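Lysine/ornithine decarboxylase (Vibrio vulnificus, PDB 2PLJ) catalyses the decarboxylation of lysine and ornithine, presumably with pyridoxal phosphate as cofactor, as expected of a beta/alpha-barrel basic amino acid decarboxylase. Local coordinates at residues M307-R312 / I316-D321; S329-D334 / D363-N368. All coordinates share one frame; numbering follows the deposited sequence.

Contact 1. Residues M307-R312 / I316-D321; sequences MGQAER and IWYYLD
Arg312 lays its aliphatic chain across one face of the Trp317 indole, with CD 3.5 Å from the centroid of the five-membered ring, almost on the ring normal: a CH-pi contact. The chain then turns about its CG-CD bond (chi3 63°), which swings the guanidinium off the ring; CZ is 5.8 Å from the same centroid, at most a weak cation-pi attraction. Arg312 CD also meets Tyr319 OH at 3.6 Å, and a water joins Arg312 NH1 to that hydroxyl. A second water lies in the indole plane, accepting from Trp317 NE1 and donating to Arg312 O.

On the sheet face carrying Gln309 and Tyr318, amide and phenol lie side by side, planes 80° apart. Gln309 OE1 bonds Lys373, its NE2 bonds Leu374 O and Asn376, and Tyr318 OH bonds Leu374 N. Strands 300-312 and 315-320 form an antiparallel hairpin in the mixed sheet of the family's beta-barrel domain, with strand 349-355 next to 315-320. Trp317 N donates to Ala310 O at 2.7 Å and Ala310 N to Trp317 O at 3.0 Å. Met307 N donates to Tyr319 O (2.8 Å), and Met307 with Gly308 opposite Tyr319 forms a classic beta bulge.

The second subunit's Lys186 carbonyl bonds Tyr319 OH. Its Lys185 and Gly188 carbonyls meet Arg312 NE and NH1, while the indole supports the arginine's aliphatic part.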
ATOM      1  N   MET A 307      10.279  16.185   9.273  1.00 15.94           N
ATOM      2  CA  MET A 307       9.287  16.662  10.258  1.00 16.53           C
ATOM      3  C   MET A 307       9.864  16.824  11.662  1.00 15.90           C
ATOM      4  O   MET A 307       9.476  17.735  12.405  1.00 16.28           O
ATOM      5  CB  MET A 307       8.084  15.712  10.305  1.00 15.87           C
ATOM      6  CG  MET A 307       7.342  15.586   8.971  1.00 17.01           C
ATOM      7  SD  MET A 307       5.711  14.823   9.174  1.00 19.29           S
ATOM      8  CE  MET A 307       6.081  13.323  10.108  1.00 19.52           C
ATOM      9  N   GLY A 308      10.783  15.926  12.013  1.00 14.84           N
ATOM     10  CA  GLY A 308      11.467  15.956  13.306  1.00 14.44           C
ATOM     11  C   GLY A 308      12.577  14.925  13.299  1.00 14.66           C
ATOM     12  O   GLY A 308      12.868  14.284  12.266  1.00 15.51           O
ATOM     13  N   GLN A 309      13.172  14.760  14.465  1.00 14.68           N
ATOM     14  CA  GLN A 309      14.382  13.958  14.572  1.00 15.13           C
ATOM     15  C   GLN A 309      14.734  13.647  16.013  1.00 15.81           C
ATOM     16  O   GLN A 309      14.391  14.414  16.920  1.00 16.15           O
ATOM     17  CB  GLN A 309      15.553  14.676  13.887  1.00 14.76           C
ATOM     18  CG  GLN A 309      15.802  16.126  14.362  1.00 16.13           C
ATOM     19  CD  GLN A 309      16.938  16.771  13.621  1.00 16.54           C
ATOM     20  OE1 GLN A 309      18.112  16.514  13.905  1.00 15.74           O
ATOM     21  NE2 GLN A 309      16.605  17.620  12.662  1.00 16.69           N
ATOM     22  N   ALA A 310      15.412  12.519  16.210  1.00 15.37           N
ATOM     23  CA  ALA A 310      15.889  12.120  17.543  1.00 16.38           C
ATOM     24  C   ALA A 310      17.101  11.210  17.422  1.00 17.34           C
ATOM     25  O   ALA A 310      17.191  10.439  16.465  1.00 17.43           O
ATOM     26  CB  ALA A 310      14.770  11.400  18.296  1.00 17.08           C
ATOM     27  N   GLU A 311      18.013  11.280  18.397  1.00 18.78           N
ATOM     28  CA  GLU A 311      19.132  10.341  18.450  1.00 21.02           C
ATOM     29  C   GLU A 311      18.671   9.105  19.218  1.00 21.38           C
ATOM     30  O   GLU A 311      18.136   9.234  20.331  1.00 21.86           O
ATOM     31  CB  GLU A 311      20.367  10.968  19.104  1.00 22.20           C
ATOM     32  CG  GLU A 311      21.655  10.305  18.605  1.00 26.51           C
ATOM     33  CD  GLU A 311      22.842  10.516  19.511  1.00 32.27           C
ATOM     34  OE1 GLU A 311      23.470   9.501  19.925  1.00 34.24           O
ATOM     35  OE2 GLU A 311      23.147  11.696  19.816  1.00 35.49           O
ATOM     36  N   ARG A 312      18.840   7.926  18.610  1.00 21.39           N
ATOM     37  CA  ARG A 312      18.424   6.640  19.184  1.00 21.29           C
ATOM     38  C   ARG A 312      19.601   5.658  19.067  1.00 22.27           C
ATOM     39  O   ARG A 312      19.981   5.291  17.965  1.00 22.29           O
ATOM     40  CB  ARG A 312      17.184   6.054  18.474  1.00 21.59           C
ATOM     41  CG  ARG A 312      15.928   7.000  18.436  1.00 20.43           C
ATOM     42  CD  ARG A 312      14.645   6.380  17.752  1.00 20.22           C
ATOM     43  NE  ARG A 312      14.215   5.212  18.523  1.00 22.63           N
ATOM     44  CZ  ARG A 312      13.510   5.279  19.660  1.00 23.15           C
ATOM     45  NH1 ARG A 312      13.064   6.456  20.093  1.00 20.04           N
ATOM     46  NH2 ARG A 312      13.231   4.164  20.345  1.00 22.26           N
ATOM     47  N   ILE A 316      21.085   9.075  14.299  1.00 18.35           N
ATOM     48  CA  ILE A 316      20.103  10.143  14.200  1.00 17.51           C
ATOM     49  C   ILE A 316      18.958   9.644  13.328  1.00 16.73           C
ATOM     50  O   ILE A 316      19.163   9.334  12.136  1.00 17.19           O
ATOM     51  CB  ILE A 316      20.640  11.471  13.593  1.00 17.70           C
ATOM     52  CG1 ILE A 316      21.869  12.000  14.355  1.00 19.41           C
ATOM     53  CG2 ILE A 316      19.514  12.547  13.568  1.00 19.21           C
ATOM     54  CD1 ILE A 316      22.382  13.352  13.806  1.00 19.89           C
ATOM     55  N   TRP A 317      17.778   9.555  13.929  1.00 15.60           N
ATOM     56  CA  TRP A 317      16.549   9.247  13.169  1.00 14.83           C
ATOM     57  C   TRP A 317      15.913  10.536  12.641  1.00 15.00           C
ATOM     58  O   TRP A 317      15.634  11.449  13.418  1.00 15.16           O
ATOM     59  CB  TRP A 317      15.538   8.539  14.063  1.00 15.22           C
ATOM     60  CG  TRP A 317      15.841   7.100  14.323  1.00 16.47           C
ATOM     61  CD1 TRP A 317      16.951   6.577  14.958  1.00 15.63           C
ATOM     62  CD2 TRP A 317      15.025   5.984  13.956  1.00 14.27           C
ATOM     63  NE1 TRP A 317      16.862   5.199  15.015  1.00 16.91           N
ATOM     64  CE2 TRP A 317      15.694   4.813  14.396  1.00 16.34           C
ATOM     65  CE3 TRP A 317      13.804   5.858  13.284  1.00 15.43           C
ATOM     66  CZ2 TRP A 317      15.160   3.523  14.201  1.00 16.51           C
ATOM     67  CZ3 TRP A 317      13.268   4.578  13.092  1.00 16.77           C
ATOM     68  CH2 TRP A 317      13.955   3.429  13.536  1.00 15.53           C
ATOM     69  N   TYR A 318      15.708  10.598  11.324  1.00 13.68           N
ATOM     70  CA  TYR A 318      14.895  11.638  10.697  1.00 13.97           C
ATOM     71  C   TYR A 318      13.520  11.070  10.324  1.00 14.95           C
ATOM     72  O   TYR A 318      13.439  10.009   9.704  1.00 15.59           O
ATOM     73  CB  TYR A 318      15.575  12.188   9.438  1.00 14.91           C
ATOM     74  CG  TYR A 318      16.944  12.784   9.722  1.00 15.40           C
ATOM     75  CD1 TYR A 318      17.060  13.966  10.461  1.00 14.84           C
ATOM     76  CD2 TYR A 318      18.117  12.156   9.271  1.00 14.02           C
ATOM     77  CE1 TYR A 318      18.303  14.544  10.733  1.00 14.52           C
ATOM     78  CE2 TYR A 318      19.386  12.715   9.550  1.00 14.84           C
ATOM     79  CZ  TYR A 318      19.461  13.916  10.276  1.00 15.24           C
ATOM     80  OH  TYR A 318      20.684  14.482  10.572  1.00 16.04           O
ATOM     81  N   TYR A 319      12.461  11.790  10.676  1.00 12.95           N
ATOM     82  CA  TYR A 319      11.101  11.342  10.427  1.00 13.86           C
ATOM     83  C   TYR A 319      10.592  12.218   9.287  1.00 14.64           C
ATOM     84  O   TYR A 319      10.395  13.421   9.470  1.00 14.68           O
ATOM     85  CB  TYR A 319      10.245  11.498  11.673  1.00 14.31           C
ATOM     86  CG  TYR A 319      10.791  10.729  12.853  1.00 13.50           C
ATOM     87  CD1 TYR A 319      10.373   9.425  13.127  1.00 16.72           C
ATOM     88  CD2 TYR A 319      11.761  11.299  13.706  1.00 15.58           C
ATOM     89  CE1 TYR A 319      10.887   8.707  14.215  1.00 16.64           C
ATOM     90  CE2 TYR A 319      12.286  10.595  14.771  1.00 15.98           C
ATOM     91  CZ  TYR A 319      11.865   9.297  15.038  1.00 16.10           C
ATOM     92  OH  TYR A 319      12.407   8.646  16.123  1.00 14.97           O
ATOM     93  N   LEU A 320      10.413  11.602   8.118  1.00 13.76           N
ATOM     94  CA  LEU A 320      10.028  12.339   6.910  1.00 13.97           C
ATOM     95  C   LEU A 320       8.519  12.406   6.715  1.00 14.27           C
ATOM     96  O   LEU A 320       7.784  11.634   7.347  1.00 15.01           O
ATOM     97  CB  LEU A 320      10.681  11.698   5.659  1.00 14.35           C
ATOM     98  CG  LEU A 320      12.196  11.446   5.743  1.00 15.89           C
ATOM     99  CD1 LEU A 320      12.709  10.828   4.458  1.00 18.91           C
ATOM    100  CD2 LEU A 320      12.990  12.721   6.070  1.00 15.33           C
ATOM    101  N   ASP A 321       8.075  13.284   5.811  1.00 14.13           N
ATOM    102  CA  ASP A 321       6.654  13.396   5.459  1.00 14.33           C
ATOM    103  C   ASP A 321       6.208  12.457   4.313  1.00 15.22           C
ATOM    104  O   ASP A 321       5.097  12.591   3.785  1.00 15.35           O
ATOM    105  CB  ASP A 321       6.260  14.866   5.163  1.00 16.03           C
ATOM    106  CG  ASP A 321       7.160  15.529   4.135  1.00 17.16           C
ATOM    107  OD1 ASP A 321       7.910  14.814   3.447  1.00 16.73           O
ATOM    108  OD2 ASP A 321       7.122  16.794   4.025  1.00 20.47           O
TER
HETATM  109  O   HOH W   1      12.361   9.041  18.914  1.00 27.79           O
HETATM  110  O   HOH W   2      18.655   3.265  16.091  1.00 32.65           O

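Contact 2. Residues S329-D334 / D363-N368; sequences SGLMFD and DVIAEN. With P3T ((4-{[(4-aminobutyl)amino]methyl}-5-hydroxy-6-methylpyridin-3-yl)methyl dihydrogen phosphate), chain D.
Leu331 reaches over to the backbone of Ile365, and the meeting is van der Waals. Its CD1 methyl does the touching, 3.7 Å from both Ile365 CA and Ile365 O and 4.2 Å from the CG2 branch of Ile365; Val364 O lies 4.1 Å from the same methyl. CG stands anti to the carbonyl carbon (chi1 -61°) and CD1 continues the chain outward, which puts one methyl against the bend at Ile365. Ile324 and Tyr338 also pack on Leu331.

Backbone hydrogen bonds shape each side separately. Ser329 O accepts from both Met332 N and Phe333 N, and Asp334 N closes on Gly330 O at 2.8 Å, winding one short helical turn. Across from it, Ile365 and Ala366 both pair with Leu354 in a classic beta bulge where the chain turns a corner.

Charge gathers at the end of the turn. Asp334 leaves helical geometry, and its CG lies anti to the backbone N (chi1 -168°), which brings OD1 to NAB, the terminal amine of the putrescine adduct. Asp334 OD1 takes a 2.8 Å hydrogen bond from NAB and also forms a salt bridge with Arg293; a protonated amine would be drawn to this carboxylate.

Aromatic contacts lie on the subunit boundary, where Phe333 stacks with Tyr325 of the second subunit and meets that subunit's own Phe333 with ring planes nearly perpendicular. Phe333 and Asp334 are among the fifteen residues that line the pocket for the pyridoxal phosphate-putrescine adduct, with Asp334 OD1 at the amine end of the putrescine part.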
ATOM      1  N   SER A 329       6.228   3.044  -1.040  1.00 13.80           N
ATOM      2  CA  SER A 329       5.508   1.775  -0.925  1.00 12.64           C
ATOM      3  C   SER A 329       6.153   0.673  -1.791  1.00 12.17           C
ATOM      4  O   SER A 329       5.979  -0.510  -1.477  1.00 13.54           O
ATOM      5  CB  SER A 329       4.029   1.969  -1.307  1.00 12.40           C
ATOM      6  OG  SER A 329       3.906   2.515  -2.634  1.00 14.51           O
ATOM      7  N   GLY A 330       6.877   1.072  -2.856  1.00 12.48           N
ATOM      8  CA  GLY A 330       7.679   0.134  -3.693  1.00 13.55           C
ATOM      9  C   GLY A 330       8.754  -0.631  -2.911  1.00 13.17           C
ATOM     10  O   GLY A 330       9.138  -1.730  -3.288  1.00 14.00           O
ATOM     11  N   LEU A 331       9.199  -0.080  -1.774  1.00 14.32           N
ATOM     12  CA  LEU A 331      10.111  -0.826  -0.879  1.00 14.84           C
ATOM     13  C   LEU A 331       9.467  -2.118  -0.411  1.00 15.46           C
ATOM     14  O   LEU A 331      10.140  -3.129  -0.259  1.00 16.50           O
ATOM     15  CB  LEU A 331      10.498  -0.001   0.347  1.00 14.64           C
ATOM     16  CG  LEU A 331      11.249   1.306   0.046  1.00 17.13           C
ATOM     17  CD1 LEU A 331      11.516   1.996   1.399  1.00 18.37           C
ATOM     18  CD2 LEU A 331      12.540   1.098  -0.689  1.00 19.90           C
ATOM     19  N   MET A 332       8.149  -2.077  -0.228  1.00 14.97           N
ATOM     20  CA  MET A 332       7.358  -3.214   0.211  1.00 15.72           C
ATOM     21  C   MET A 332       6.840  -4.087  -0.937  1.00 14.90           C
ATOM     22  O   MET A 332       7.029  -5.312  -0.927  1.00 16.86           O
ATOM     23  CB  MET A 332       6.189  -2.721   1.078  1.00 14.79           C
ATOM     24  CG  MET A 332       6.638  -2.013   2.381  0.50 18.32           C
ATOM     25  SD  MET A 332       7.623  -3.035   3.504  0.50 25.05           S
ATOM     26  CE  MET A 332       6.373  -4.070   4.254  0.50 23.49           C
ATOM     27  N   PHE A 333       6.197  -3.461  -1.916  1.00 14.89           N
ATOM     28  CA  PHE A 333       5.523  -4.234  -2.960  1.00 15.09           C
ATOM     29  C   PHE A 333       6.423  -4.559  -4.161  1.00 16.13           C
ATOM     30  O   PHE A 333       6.109  -5.492  -4.941  1.00 18.11           O
ATOM     31  CB  PHE A 333       4.336  -3.438  -3.488  1.00 15.88           C
ATOM     32  CG  PHE A 333       3.173  -3.308  -2.505  1.00 12.78           C
ATOM     33  CD1 PHE A 333       2.413  -4.447  -2.185  1.00 12.99           C
ATOM     34  CD2 PHE A 333       2.790  -2.050  -1.990  1.00 13.21           C
ATOM     35  CE1 PHE A 333       1.305  -4.374  -1.308  1.00 14.08           C
ATOM     36  CE2 PHE A 333       1.661  -1.935  -1.119  1.00 13.98           C
ATOM     37  CZ  PHE A 333       0.911  -3.121  -0.787  1.00 14.45           C
ATOM     38  N   ASP A 334       7.488  -3.778  -4.346  1.00 15.68           N
ATOM     39  CA  ASP A 334       8.339  -3.888  -5.566  1.00 15.86           C
ATOM     40  C   ASP A 334       9.773  -4.272  -5.226  1.00 17.07           C
ATOM     41  O   ASP A 334      10.650  -4.214  -6.102  1.00 16.27           O
ATOM     42  CB  ASP A 334       8.339  -2.537  -6.318  1.00 16.16           C
ATOM     43  CG  ASP A 334       8.942  -2.621  -7.742  1.00 16.01           C
ATOM     44  OD1 ASP A 334       8.568  -3.544  -8.537  1.00 15.87           O
ATOM     45  OD2 ASP A 334       9.766  -1.717  -8.066  1.00 16.24           O
ATOM     46  N   ASP A 363       7.503   1.482   9.067  1.00 17.92           N
ATOM     47  CA  ASP A 363       7.622   2.577   8.117  1.00 16.27           C
ATOM     48  C   ASP A 363       9.015   3.222   8.222  1.00 16.49           C
ATOM     49  O   ASP A 363       9.201   4.290   8.820  1.00 15.83           O
ATOM     50  CB  ASP A 363       6.513   3.602   8.339  1.00 16.68           C
ATOM     51  CG  ASP A 363       6.493   4.683   7.274  1.00 13.95           C
ATOM     52  OD1 ASP A 363       7.352   4.641   6.344  1.00 14.99           O
ATOM     53  OD2 ASP A 363       5.594   5.556   7.362  1.00 15.81           O
ATOM     54  N   VAL A 364       9.979   2.556   7.599  1.00 16.25           N
ATOM     55  CA  VAL A 364      11.378   3.006   7.551  1.00 16.92           C
ATOM     56  C   VAL A 364      11.854   2.883   6.109  1.00 17.67           C
ATOM     57  O   VAL A 364      11.659   1.819   5.481  1.00 18.50           O
ATOM     58  CB  VAL A 364      12.237   2.170   8.503  1.00 17.92           C
ATOM     59  CG1 VAL A 364      13.740   2.450   8.307  1.00 19.23           C
ATOM     60  CG2 VAL A 364      11.777   2.445   9.937  1.00 17.81           C
ATOM     61  N   ILE A 365      12.452   3.959   5.587  1.00 16.79           N
ATOM     62  CA  ILE A 365      12.903   4.001   4.186  1.00 18.30           C
ATOM     63  C   ILE A 365      14.359   3.571   4.027  1.00 18.67           C
ATOM     64  O   ILE A 365      14.726   2.941   3.027  1.00 18.43           O
ATOM     65  CB  ILE A 365      12.773   5.454   3.631  1.00 18.68           C
ATOM     66  CG1 ILE A 365      11.311   5.929   3.670  1.00 21.39           C
ATOM     67  CG2 ILE A 365      13.478   5.572   2.274  1.00 21.48           C
ATOM     68  CD1 ILE A 365      11.235   7.488   3.741  1.00 23.73           C
ATOM     69  N   ALA A 366      15.200   3.912   5.014  1.00 18.15           N
ATOM     70  CA  ALA A 366      16.615   3.544   4.985  1.00 18.07           C
ATOM     71  C   ALA A 366      17.024   3.262   6.416  1.00 18.78           C
ATOM     72  O   ALA A 366      17.028   4.174   7.244  1.00 18.93           O
ATOM     73  CB  ALA A 366      17.454   4.648   4.417  1.00 17.55           C
ATOM     74  N   GLU A 367      17.345   1.999   6.701  1.00 20.63           N
ATOM     75  CA  GLU A 367      17.714   1.568   8.071  1.00 23.07           C
ATOM     76  C   GLU A 367      19.082   2.089   8.500  1.00 22.66           C
ATOM     77  O   GLU A 367      19.333   2.296   9.687  1.00 22.41           O
ATOM     78  CB  GLU A 367      17.697   0.033   8.195  1.00 23.45           C
ATOM     79  CG  GLU A 367      16.285  -0.579   8.192  1.00 26.12           C
ATOM     80  CD  GLU A 367      16.315  -2.100   8.283  1.00 27.80           C
ATOM     81  OE1 GLU A 367      17.244  -2.633   8.934  1.00 31.50           O
ATOM     82  OE2 GLU A 367      15.418  -2.765   7.692  1.00 34.29           O
ATOM     83  N   ASN A 368      19.975   2.287   7.538  1.00 22.66           N
ATOM     84  CA  ASN A 368      21.323   2.752   7.832  1.00 23.70           C
ATOM     85  C   ASN A 368      21.747   3.550   6.613  1.00 23.48           C
ATOM     86  O   ASN A 368      21.804   3.013   5.500  1.00 25.57           O
ATOM     87  CB  ASN A 368      22.275   1.560   8.081  1.00 24.17           C
ATOM     88  CG  ASN A 368      23.625   1.989   8.651  1.00 28.77           C
ATOM     89  OD1 ASN A 368      23.731   3.000   9.349  1.00 31.98           O
ATOM     90  ND2 ASN A 368      24.670   1.191   8.376  1.00 32.69           N
TER
HETATM   91  OAE P3T D 501       7.815  -2.990 -18.101  1.00 15.82           O
HETATM   92  PAU P3T D 501       7.355  -3.435 -16.647  1.00 17.90           P
HETATM   93  OAF P3T D 501       6.811  -2.168 -15.830  1.00 17.28           O
HETATM   94  OAC P3T D 501       8.391  -4.211 -15.855  1.00 17.00           O
HETATM   95  OAP P3T D 501       6.049  -4.388 -16.727  1.00 16.51           O
HETATM   96  CAM P3T D 501       4.812  -3.836 -17.348  1.00 19.33           C
HETATM   97  CAS P3T D 501       3.866  -5.036 -17.500  1.00 19.91           C
HETATM   98  CAH P3T D 501       3.617  -5.391 -18.832  1.00 20.96           C
HETATM   99  NAO P3T D 501       2.821  -6.426 -19.103  1.00 20.17           N
HETATM  100  CAQ P3T D 501       2.273  -7.171 -18.150  1.00 20.56           C
HETATM  101  CAA P3T D 501       1.390  -8.379 -18.553  1.00 23.13           C
HETATM  102  CAR P3T D 501       2.508  -6.890 -16.788  1.00 21.36           C
HETATM  103  OAD P3T D 501       1.926  -7.654 -15.852  1.00 22.15           O
HETATM  104  CAT P3T D 501       3.338  -5.801 -16.444  1.00 18.18           C
HETATM  105  CAG P3T D 501       3.531  -5.470 -15.067  1.00 19.95           C
HETATM  106  NAN P3T D 501       3.380  -6.403 -14.139  1.00 24.54           N
HETATM  107  CAL P3T D 501       3.508  -6.219 -12.657  1.00 25.66           C
HETATM  108  CAK P3T D 501       4.780  -5.456 -12.253  1.00 21.96           C
HETATM  109  CAJ P3T D 501       4.698  -5.279 -10.704  1.00 21.35           C
HETATM  110  CAI P3T D 501       5.919  -4.521 -10.174  1.00 21.89           C
HETATM  111  NAB P3T D 501       5.975  -4.524  -8.692  1.00 18.86           N

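Overall arrangement
Contact 1 is the larger and more buried of the two: a hairpin of neighbouring strands in the mixed beta sheet, held by backbone hydrogen bonds and backed by side chains on both faces. Contact 2 is a slight surface touch between a helical turn and a corner of chain, 29 residues apart in sequence. They follow in series along the chain, their centres about 16 Å apart, and meet where Leu320 CD1 packs on Ile365 CD1 at 3.7 Å and Trp317 approaches Val364. Both meet the second subunit with rings and backbone carbonyls: Tyr319 on its Phe187 in contact 1, Asp363 O with its Lys186 in contact 2. Of the four segments, 329-334 is the one that bonds the ligand.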